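Local coordinates for protein forkhead-associated 1 (Saccharomyces cerevisiae, PDB 6C4U) that binds phosphothreonine-containing peptides, here as an engineered FHA domain in complex with a phosphopeptide of the human transcription factor c-Myc, at residues 5-10 with 116-121; 37-42 with 57-62; 74-79 with 89-94. All coordinates share one frame; numbering follows the deposited sequence.

Contact 1. Residues 5-10 with 116-121; sequences VFRVIS and VIFIND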
loop_
_atom_site.group_PDB
_atom_site.type_symbol
_atom_site.label_atom_id
_atom_site.label_comp_id
_atom_site.label_asym_id
_atom_site.label_seq_id
_atom_site.Cartn_x
_atom_site.Cartn_y
_atom_site.Cartn_z
ATOM N N VAL F 5 -6.311 -10.882 -1.451
ATOM C CA VAL F 5 -5.537 -10.396 -2.608
ATOM C C VAL F 5 -4.060 -10.336 -2.280
ATOM O O VAL F 5 -3.220 -10.788 -3.085
ATOM C CB VAL F 5 -5.998 -9.001 -3.060
ATOM C CG1 VAL F 5 -5.196 -8.548 -4.283
ATOM C CG2 VAL F 5 -7.502 -8.998 -3.339
ATOM N N PHE F 6 -3.759 -9.732 -1.132
ATOM C CA PHE F 6 -2.387 -9.563 -0.664
ATOM C C PHE F 6 -2.365 -9.327 0.837
ATOM O O PHE F 6 -3.397 -9.073 1.464
ATOM C CB PHE F 6 -1.665 -8.418 -1.398
ATOM C CG PHE F 6 -2.135 -7.031 -1.008
ATOM C CD1 PHE F 6 -3.333 -6.515 -1.496
ATOM C CD2 PHE F 6 -1.369 -6.229 -0.182
ATOM C CE1 PHE F 6 -3.770 -5.246 -1.118
ATOM C CE2 PHE F 6 -1.806 -4.963 0.186
ATOM C CZ PHE F 6 -2.999 -4.481 -0.264
ATOM N N ARG F 7 -1.158 -9.400 1.387
ATOM C CA ARG F 7 -0.935 -9.340 2.817
ATOM C C ARG F 7 0.251 -8.427 3.089
ATOM O O ARG F 7 1.225 -8.412 2.337
ATOM C CB ARG F 7 -0.674 -10.747 3.310
ATOM C CG ARG F 7 -0.129 -10.849 4.718
ATOM C CD ARG F 7 0.048 -12.332 5.106
ATOM N NE ARG F 7 -1.218 -13.002 5.393
ATOM C CZ ARG F 7 -1.576 -14.234 4.970
ATOM N NH1 ARG F 7 -0.807 -14.933 4.149
ATOM N NH2 ARG F 7 -2.756 -14.709 5.316
ATOM N N VAL F 8 0.163 -7.695 4.192
ATOM C CA VAL F 8 1.134 -6.652 4.519
ATOM C C VAL F 8 1.713 -6.909 5.885
ATOM O O VAL F 8 1.008 -6.963 6.883
ATOM C CB VAL F 8 0.487 -5.249 4.508
ATOM C CG1 VAL F 8 1.420 -4.193 4.990
ATOM C CG2 VAL F 8 0.037 -4.898 3.113
ATOM N N ILE F 9 3.030 -7.063 5.910
ATOM C CA ILE F 9 3.776 -7.480 7.088
ATOM C C ILE F 9 4.754 -6.403 7.450
ATOM O O ILE F 9 5.510 -5.916 6.603
ATOM C CB ILE F 9 4.565 -8.758 6.684
ATOM C CG1 ILE F 9 3.608 -9.793 6.115
ATOM C CG2 ILE F 9 5.297 -9.344 7.832
ATOM C CD1 ILE F 9 4.321 -10.919 5.450
ATOM N N SER F 10 4.853 -6.072 8.759
ATOM C CA SER F 10 5.800 -5.098 9.267
ATOM C C SER F 10 7.090 -5.804 9.683
ATOM O O SER F 10 7.014 -6.828 10.360
ATOM C CB SER F 10 5.205 -4.422 10.459
ATOM O OG SER F 10 5.978 -3.343 10.968
ATOM N N VAL F 116 6.059 -5.038 3.966
ATOM C CA VAL F 116 6.387 -5.975 2.906
ATOM C C VAL F 116 5.119 -6.590 2.347
ATOM O O VAL F 116 4.253 -7.041 3.110
ATOM C CB VAL F 116 7.350 -7.067 3.412
ATOM C CG1 VAL F 116 7.632 -8.099 2.332
ATOM C CG2 VAL F 116 8.660 -6.419 3.842
ATOM N N ILE F 117 5.030 -6.612 1.013
ATOM C CA ILE F 117 3.825 -7.082 0.339
ATOM C C ILE F 117 4.022 -8.527 -0.012
ATOM O O ILE F 117 5.071 -8.890 -0.596
ATOM C CB ILE F 117 3.543 -6.295 -0.973
ATOM C CG1 ILE F 117 3.588 -4.783 -0.733
ATOM C CG2 ILE F 117 2.196 -6.676 -1.572
ATOM C CD1 ILE F 117 2.695 -4.310 0.384
ATOM N N PHE F 118 3.026 -9.339 0.352
ATOM C CA PHE F 118 3.029 -10.745 0.009
ATOM C C PHE F 118 1.746 -10.934 -0.777
ATOM O O PHE F 118 0.646 -10.700 -0.268
ATOM C CB PHE F 118 3.159 -11.629 1.231
ATOM C CG PHE F 118 2.954 -13.082 0.959
ATOM C CD1 PHE F 118 3.736 -13.816 0.043
ATOM C CD2 PHE F 118 2.009 -13.742 1.658
ATOM C CE1 PHE F 118 3.530 -15.149 -0.147
ATOM C CE2 PHE F 118 1.796 -15.137 1.485
ATOM C CZ PHE F 118 2.560 -15.817 0.567
ATOM N N ILE F 119 1.885 -11.277 -2.054
ATOM C CA ILE F 119 0.823 -11.256 -3.008
ATOM C C ILE F 119 0.314 -12.689 -3.153
ATOM O O ILE F 119 1.063 -13.591 -3.503
ATOM C CB ILE F 119 1.237 -10.704 -4.365
ATOM C CG1 ILE F 119 1.833 -9.292 -4.171
ATOM C CG2 ILE F 119 0.056 -10.680 -5.333
ATOM C CD1 ILE F 119 2.466 -8.571 -5.427
ATOM N N ASN F 120 -0.975 -12.886 -2.869
ATOM C CA ASN F 120 -1.608 -14.186 -2.983
ATOM C C ASN F 120 -1.831 -14.516 -4.465
ATOM O O ASN F 120 -2.742 -13.965 -5.105
ATOM C CB ASN F 120 -2.934 -14.208 -2.224
ATOM C CG ASN F 120 -3.721 -15.502 -2.436
ATOM O OD1 ASN F 120 -3.217 -16.465 -3.017
ATOM N ND2 ASN F 120 -4.965 -15.531 -1.980
ATOM N N ASP F 121 -1.001 -15.427 -4.987
ATOM C CA ASP F 121 -1.151 -15.895 -6.363
ATOM C C ASP F 121 -2.461 -16.620 -6.643
ATOM O O ASP F 121 -2.937 -16.582 -7.759
ATOM C CB ASP F 121 0.025 -16.781 -6.762
ATOM C CG ASP F 121 1.165 -15.974 -7.338
ATOM O OD1 ASP F 121 1.028 -15.495 -8.494
ATOM O OD2 ASP F 121 2.181 -15.823 -6.636
#

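Contact 2. Residues 37-42 with 57-62; sequences VWTFGR and SNKHFQ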
loop_
_atom_site.group_PDB
_atom_site.type_symbol
_atom_site.label_atom_id
_atom_site.label_comp_id
_atom_site.label_asym_id
_atom_site.label_seq_id
_atom_site.Cartn_x
_atom_site.Cartn_y
_atom_site.Cartn_z
ATOM N N VAL F 37 -9.258 -0.037 -4.325
ATOM C CA VAL F 37 -8.200 0.819 -3.793
ATOM C C VAL F 37 -8.107 0.765 -2.276
ATOM O O VAL F 37 -9.104 0.953 -1.562
ATOM C CB VAL F 37 -8.402 2.278 -4.195
ATOM C CG1 VAL F 37 -7.267 3.163 -3.660
ATOM C CG2 VAL F 37 -8.509 2.382 -5.710
ATOM N N TRP F 38 -6.892 0.549 -1.779
ATOM C CA TRP F 38 -6.620 0.583 -0.353
ATOM C C TRP F 38 -5.691 1.739 -0.075
ATOM O O TRP F 38 -4.745 1.953 -0.822
ATOM C CB TRP F 38 -5.942 -0.704 0.067
ATOM C CG TRP F 38 -6.789 -1.905 -0.113
ATOM C CD1 TRP F 38 -7.743 -2.383 0.747
ATOM C CD2 TRP F 38 -6.772 -2.786 -1.228
ATOM N NE1 TRP F 38 -8.284 -3.518 0.250
ATOM C CE2 TRP F 38 -7.727 -3.781 -0.975
ATOM C CE3 TRP F 38 -6.085 -2.809 -2.429
ATOM C CZ2 TRP F 38 -7.965 -4.834 -1.863
ATOM C CZ3 TRP F 38 -6.337 -3.859 -3.323
ATOM C CH2 TRP F 38 -7.273 -4.865 -3.016
ATOM N N THR F 39 -5.950 2.477 1.001
ATOM C CA THR F 39 -5.102 3.605 1.373
ATOM C C THR F 39 -4.390 3.353 2.687
ATOM O O THR F 39 -4.914 2.700 3.576
ATOM C CB THR F 39 -5.902 4.909 1.514
ATOM O OG1 THR F 39 -6.878 4.758 2.553
ATOM C CG2 THR F 39 -6.609 5.240 0.225
ATOM N N PHE F 40 -3.205 3.935 2.790
ATOM C CA PHE F 40 -2.284 3.734 3.876
ATOM C C PHE F 40 -1.934 5.131 4.363
ATOM O O PHE F 40 -1.496 5.960 3.568
ATOM C CB PHE F 40 -1.022 3.035 3.340
ATOM C CG PHE F 40 -1.232 1.607 2.960
ATOM C CD1 PHE F 40 -1.915 1.274 1.801
ATOM C CD2 PHE F 40 -0.712 0.578 3.745
ATOM C CE1 PHE F 40 -2.138 -0.044 1.466
ATOM C CE2 PHE F 40 -0.930 -0.744 3.396
ATOM C CZ PHE F 40 -1.644 -1.048 2.261
ATOM N N GLY F 41 -2.118 5.407 5.648
ATOM C CA GLY F 41 -1.747 6.724 6.161
ATOM C C GLY F 41 -1.882 6.944 7.653
ATOM O O GLY F 41 -2.305 6.048 8.399
ATOM N N ARG F 42 -1.504 8.152 8.073
ATOM C CA ARG F 42 -1.609 8.567 9.470
ATOM C C ARG F 42 -3.065 8.644 9.948
ATOM O O ARG F 42 -3.349 8.428 11.126
ATOM C CB ARG F 42 -0.891 9.913 9.682
ATOM C CG ARG F 42 -1.206 10.613 10.998
ATOM C CD ARG F 42 -0.148 11.623 11.391
ATOM N NE ARG F 42 0.187 12.567 10.320
ATOM C CZ ARG F 42 -0.473 13.690 10.041
ATOM N NH1 ARG F 42 -1.554 14.065 10.734
ATOM N NH2 ARG F 42 -0.053 14.459 9.033
ATOM N N SER F 57 2.109 11.407 5.972
ATOM C CA SER F 57 0.894 12.034 5.458
ATOM C C SER F 57 -0.379 11.281 5.868
ATOM O O SER F 57 -0.355 10.063 6.045
ATOM C CB SER F 57 0.999 12.185 3.927
ATOM O OG SER F 57 2.226 12.806 3.560
ATOM N N ASN F 58 -1.467 12.026 6.040
ATOM C CA ASN F 58 -2.763 11.462 6.449
ATOM C C ASN F 58 -3.230 10.386 5.502
ATOM O O ASN F 58 -3.744 9.351 5.939
ATOM C CB ASN F 58 -3.835 12.552 6.522
ATOM C CG ASN F 58 -3.704 13.388 7.759
ATOM O OD1 ASN F 58 -4.223 13.022 8.819
ATOM N ND2 ASN F 58 -2.981 14.501 7.647
ATOM N N LYS F 59 -3.095 10.673 4.210
ATOM C CA LYS F 59 -3.216 9.663 3.176
ATOM C C LYS F 59 -1.884 9.706 2.451
ATOM O O LYS F 59 -1.584 10.657 1.726
ATOM C CB LYS F 59 -4.406 9.913 2.245
ATOM C CG LYS F 59 -5.758 9.642 2.888
ATOM C CD LYS F 59 -6.895 9.049 2.085
ATOM C CE LYS F 59 -8.145 9.079 2.988
ATOM N NZ LYS F 59 -9.156 7.964 2.911
ATOM N N HIS F 60 -1.080 8.672 2.683
ATOM C CA HIS F 60 0.314 8.649 2.290
ATOM C C HIS F 60 0.562 7.896 0.990
ATOM O O HIS F 60 1.295 8.365 0.130
ATOM C CB HIS F 60 1.151 8.049 3.415
ATOM C CG HIS F 60 2.603 8.360 3.294
ATOM N ND1 HIS F 60 3.231 9.295 4.083
ATOM C CD2 HIS F 60 3.544 7.885 2.443
ATOM C CE1 HIS F 60 4.505 9.373 3.731
ATOM N NE2 HIS F 60 4.720 8.530 2.733
ATOM N N PHE F 61 -0.018 6.713 0.853
ATOM C CA PHE F 61 0.041 6.011 -0.436
ATOM C C PHE F 61 -1.168 5.113 -0.587
ATOM O O PHE F 61 -1.866 4.850 0.387
ATOM C CB PHE F 61 1.377 5.251 -0.627
ATOM C CG PHE F 61 1.607 4.123 0.352
ATOM C CD1 PHE F 61 2.248 4.368 1.571
ATOM C CD2 PHE F 61 1.219 2.816 0.061
ATOM C CE1 PHE F 61 2.441 3.349 2.489
ATOM C CE2 PHE F 61 1.433 1.787 0.975
ATOM C CZ PHE F 61 2.038 2.056 2.177
ATOM N N GLN F 62 -1.430 4.695 -1.821
ATOM C CA GLN F 62 -2.525 3.794 -2.105
ATOM C C GLN F 62 -1.983 2.609 -2.848
ATOM O O GLN F 62 -0.957 2.707 -3.542
ATOM C CB GLN F 62 -3.584 4.464 -3.000
ATOM C CG GLN F 62 -3.930 5.896 -2.633
ATOM C CD GLN F 62 -5.118 6.435 -3.349
ATOM O OE1 GLN F 62 -6.199 6.461 -2.790
ATOM N NE2 GLN F 62 -4.901 6.953 -4.547
#

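Contact 3. Residues 74-79 with 89-94; sequences NDISTN and EKNSYQ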
loop_
_atom_site.group_PDB
_atom_site.type_symbol
_atom_site.label_atom_id
_atom_site.label_comp_id
_atom_site.label_asym_id
_atom_site.label_seq_id
_atom_site.Cartn_x
_atom_site.Cartn_y
_atom_site.Cartn_z
ATOM N N ASN F 74 0.673 3.999 -5.573
ATOM C CA ASN F 74 0.501 5.429 -5.869
ATOM C C ASN F 74 1.039 6.223 -4.673
ATOM O O ASN F 74 0.391 6.246 -3.622
ATOM C CB ASN F 74 -1.020 5.722 -6.146
ATOM C CG ASN F 74 -1.303 7.118 -6.740
ATOM O OD1 ASN F 74 -2.409 7.685 -6.572
ATOM N ND2 ASN F 74 -0.334 7.663 -7.475
ATOM N N ASP F 75 2.217 6.846 -4.788
ATOM C CA ASP F 75 2.637 7.796 -3.719
ATOM C C ASP F 75 1.770 9.051 -3.782
ATOM O O ASP F 75 1.607 9.604 -4.858
ATOM C CB ASP F 75 4.117 8.223 -3.828
ATOM C CG ASP F 75 4.510 9.249 -2.747
ATOM O OD1 ASP F 75 4.029 9.094 -1.606
ATOM O OD2 ASP F 75 5.268 10.222 -3.019
ATOM N N ILE F 76 1.232 9.498 -2.651
ATOM C CA ILE F 76 0.424 10.735 -2.601
ATOM C C ILE F 76 0.763 11.538 -1.349
ATOM O O ILE F 76 -0.101 12.162 -0.707
ATOM C CB ILE F 76 -1.090 10.442 -2.685
ATOM C CG1 ILE F 76 -1.559 9.543 -1.545
ATOM C CG2 ILE F 76 -1.411 9.764 -4.012
ATOM C CD1 ILE F 76 -3.056 9.373 -1.454
ATOM N N SER F 77 2.054 11.549 -1.036
ATOM C CA SER F 77 2.541 12.016 0.250
ATOM C C SER F 77 3.367 13.278 0.138
ATOM O O SER F 77 4.032 13.510 -0.881
ATOM C CB SER F 77 3.410 10.937 0.891
ATOM O OG SER F 77 4.588 10.702 0.127
ATOM N N THR F 78 3.354 14.046 1.220
ATOM C CA THR F 78 4.278 15.150 1.420
ATOM C C THR F 78 5.735 14.674 1.421
ATOM O O THR F 78 6.537 15.200 0.662
ATOM C CB THR F 78 3.987 15.873 2.763
ATOM O OG1 THR F 78 2.683 16.463 2.721
ATOM C CG2 THR F 78 5.030 16.965 3.063
ATOM N N ASN F 79 6.072 13.677 2.248
ATOM C CA ASN F 79 7.481 13.321 2.471
ATOM C C ASN F 79 8.046 12.149 1.652
ATOM O O ASN F 79 9.162 11.700 1.899
ATOM C CB ASN F 79 7.680 13.087 3.963
ATOM C CG ASN F 79 7.603 14.373 4.759
ATOM O OD1 ASN F 79 8.201 15.381 4.383
ATOM N ND2 ASN F 79 6.860 14.352 5.860
ATOM N N GLU F 89 8.228 8.151 -7.867
ATOM C CA GLU F 89 7.784 9.462 -8.328
ATOM C C GLU F 89 6.374 9.709 -7.785
ATOM O O GLU F 89 5.501 8.842 -7.892
ATOM C CB GLU F 89 7.783 9.515 -9.854
ATOM C CG GLU F 89 7.807 10.924 -10.439
ATOM C CD GLU F 89 7.312 10.990 -11.883
ATOM O OE1 GLU F 89 6.979 9.949 -12.503
ATOM O OE2 GLU F 89 7.252 12.111 -12.432
ATOM N N LYS F 90 6.155 10.881 -7.205
ATOM C CA LYS F 90 4.846 11.222 -6.646
ATOM C C LYS F 90 3.734 11.238 -7.717
ATOM O O LYS F 90 3.970 11.605 -8.864
ATOM C CB LYS F 90 4.888 12.559 -5.907
ATOM C CG LYS F 90 3.669 12.792 -5.040
ATOM C CD LYS F 90 3.776 14.070 -4.243
ATOM C CE LYS F 90 2.450 14.430 -3.602
ATOM N NZ LYS F 90 2.433 15.810 -3.064
ATOM N N ASN F 91 2.549 10.787 -7.325
ATOM C CA ASN F 91 1.402 10.646 -8.222
ATOM C C ASN F 91 1.654 9.781 -9.464
ATOM O O ASN F 91 1.017 9.972 -10.484
ATOM C CB ASN F 91 0.842 12.030 -8.563
ATOM C CG ASN F 91 0.146 12.660 -7.369
ATOM O OD1 ASN F 91 0.584 13.685 -6.821
ATOM N ND2 ASN F 91 -0.956 12.020 -6.942
ATOM N N SER F 92 2.563 8.815 -9.344
ATOM C CA SER F 92 2.820 7.817 -10.389
ATOM C C SER F 92 2.194 6.494 -9.975
ATOM O O SER F 92 1.719 6.344 -8.843
ATOM C CB SER F 92 4.315 7.612 -10.571
ATOM O OG SER F 92 4.867 6.992 -9.419
ATOM N N TYR F 93 2.221 5.524 -10.883
ATOM C CA TYR F 93 1.583 4.233 -10.642
ATOM C C TYR F 93 2.592 3.110 -10.900
ATOM O O TYR F 93 2.755 2.670 -12.031
ATOM C CB TYR F 93 0.269 4.121 -11.480
ATOM C CG TYR F 93 -0.732 5.197 -11.070
ATOM C CD1 TYR F 93 -1.593 5.002 -9.991
ATOM C CD2 TYR F 93 -0.750 6.436 -11.687
ATOM C CE1 TYR F 93 -2.486 5.973 -9.585
ATOM C CE2 TYR F 93 -1.614 7.443 -11.267
ATOM C CZ TYR F 93 -2.496 7.209 -10.212
ATOM O OH TYR F 93 -3.365 8.206 -9.791
ATOM N N GLN F 94 3.276 2.659 -9.846
ATOM C CA GLN F 94 4.357 1.650 -9.967
ATOM C C GLN F 94 3.864 0.231 -9.696
ATOM O O GLN F 94 3.126 0.016 -8.732
ATOM C CB GLN F 94 5.497 1.959 -8.993
ATOM C CG GLN F 94 6.003 3.396 -9.016
ATOM C CD GLN F 94 6.710 3.784 -10.289
ATOM O OE1 GLN F 94 6.773 3.022 -11.249
ATOM N NE2 GLN F 94 7.280 5.001 -10.289
#

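Contact 1. Residues 5-10 with 116-121
The carbonyl oxygen of Phe118 takes the backbone N of Arg7 at 2.8 Å, and the CA of Phe6 also comes up to it at 3.3 Å in a CA-H...O contact. It belongs to an antiparallel ladder that joins strand 4-10 to strand 112-119, near the two ends of the chain, in one sheet of the FHA beta sandwich. Arg7 with Phe118 and Ile9 with Val116 are hydrogen-bonded pairs; Phe6 with Ile119 and Val8 with Ile117 are the non-hydrogen-bonded pairs between and beside them. The side chains of Phe6, Val8, Ile117 and Ile119 share one face of the sheet. There CG2 of Ile117 lies 3.9 Å from CD2 of Phe6, meeting the ring at a slant, while CD1 of the same isoleucine packs alongside CG2 of Val8. Leu71 and Ile63 of the other sheet close over this face, and Phe20 stacks on the Phe6 ring. Val5 and Phe6 together face Phe20, a classic beta bulge in the edge pairing with strand 18-21. On the other face, Arg7 and Phe118 run side by side, each with CG anti to its backbone N (chi1 167° and 171°). The guanidinium reaches the ring at its edge, NH1 being 3.7 Å from CE2 of Phe118, while NE of Arg7 forms a salt bridge with Asp19. The ladder ends where Asn120, the N-cap of helix 121-125, whose OD1 caps the N of Lys122, gives its backbone N to the carbonyl oxygen of Val5 at 3.1 Å, from above the carbonyl plane.

Contact 2. Residues 37-42 with 57-62
The end of strand 34-41 runs antiparallel to the start of strand 61-66, and the carbonyl oxygen of Phe40 accepts from both His60 N (2.9 Å) and Phe61 N (3.2 Å), a classic beta bulge. Phe61 O in turn accepts from Phe40 N. Beyond the bulge, Arg42 N bonds almost straight to Ser57 O at 3.0 Å. The rings of Phe40 and Phe61 lie nearly parallel, 13° apart, but displaced so that just the rim of one lies over the other. CE2 of Phe61 sits over one face of the Phe40 ring, 3.3 Å from its CG, and CB of Phe40 makes a CH-pi contact over the Phe61 face. Phe61 reaches this place with CG between its backbone N and carbonyl carbon (chi1 64°). An alanine in place of Phe61 would remove the ring lying over that face of Phe40 and probably open a gap beside Leu115 and Ile102 of the facing sheet. On the face of Thr39 and Gln62, CG2 of Thr39 lies by OE1 of Gln62, and CG1 of Val37 approaches the same oxygen. OD1 of Asn58 lies over one face of the Arg42 guanidinium, whose NE bonds to Val56 O. Ser57 OG, which also bonds Thr78 N, and Asn58 N hydrogen-bond the bound peptide's modified side chain, and Arg42 packs on the peptide backbone, as in the phosphothreonine pocket of FHA domains.

Contact 3. Residues 74-79 with 89-94
The end of strand 71-75 meets a type II beta turn, Glu89 to Ser92, and Asp75 O takes the backbone N of Asn91 at 2.9 Å. This joins the strand, in one sheet of the FHA beta sandwich, to the loop between strands 86-87 and 94-96. Asn74 carries the contact with its side chain. With CG anti to the backbone N (chi1 -169°), its amide lies along the Tyr93 ring, the two planes 22° apart. ND2 is over one face of the ring, offset toward the rim, and CG of Asn74 comes 3.3 Å from CE1 of Tyr93. The same ND2 donates to Ser92 O at 2.8 Å, from above the carbonyl plane, while OD1 accepts from Gln62 NE2, so both ends of the amide are held and its rotation is fixed. Lys90 extends past Asp75, its CG 3.6 Å from OD2; the ammonium NZ goes on to lie 6.3 Å from that oxygen, too far for a salt bridge. Asp75 OD1 hydrogen-bonds Thr81 OG1. Thr78 and Asn79, in the loop that follows the strand, bind the peptide through OG1 and ND2. CE of Lys90 lies 3.3 Å from Ser77 O.

Overall arrangement
Contact 1 closes the chain around the other two, which lie in series inside its loop, contact 2 before contact 3. It belongs to the sheet holding the first and last strands of the chain, while contact 2 is in the facing sheet; their centres are about 16 Å apart, and they meet across the sandwich where Phe6 packs on Trp38 and Val8 on Phe40. Contact 3, its centre about 10 Å from that of contact 2, reaches the same sheet through neighbouring strands 61-66 and 71-75, and Ser57 OG hydrogen-bonds Thr78 N. Contacts 2 and 3 thus bring peptide-binding loops 57-60 and 76-79 together, whereas the centres of contacts 1 and 3 are about 20 Å apart and the two do not touch.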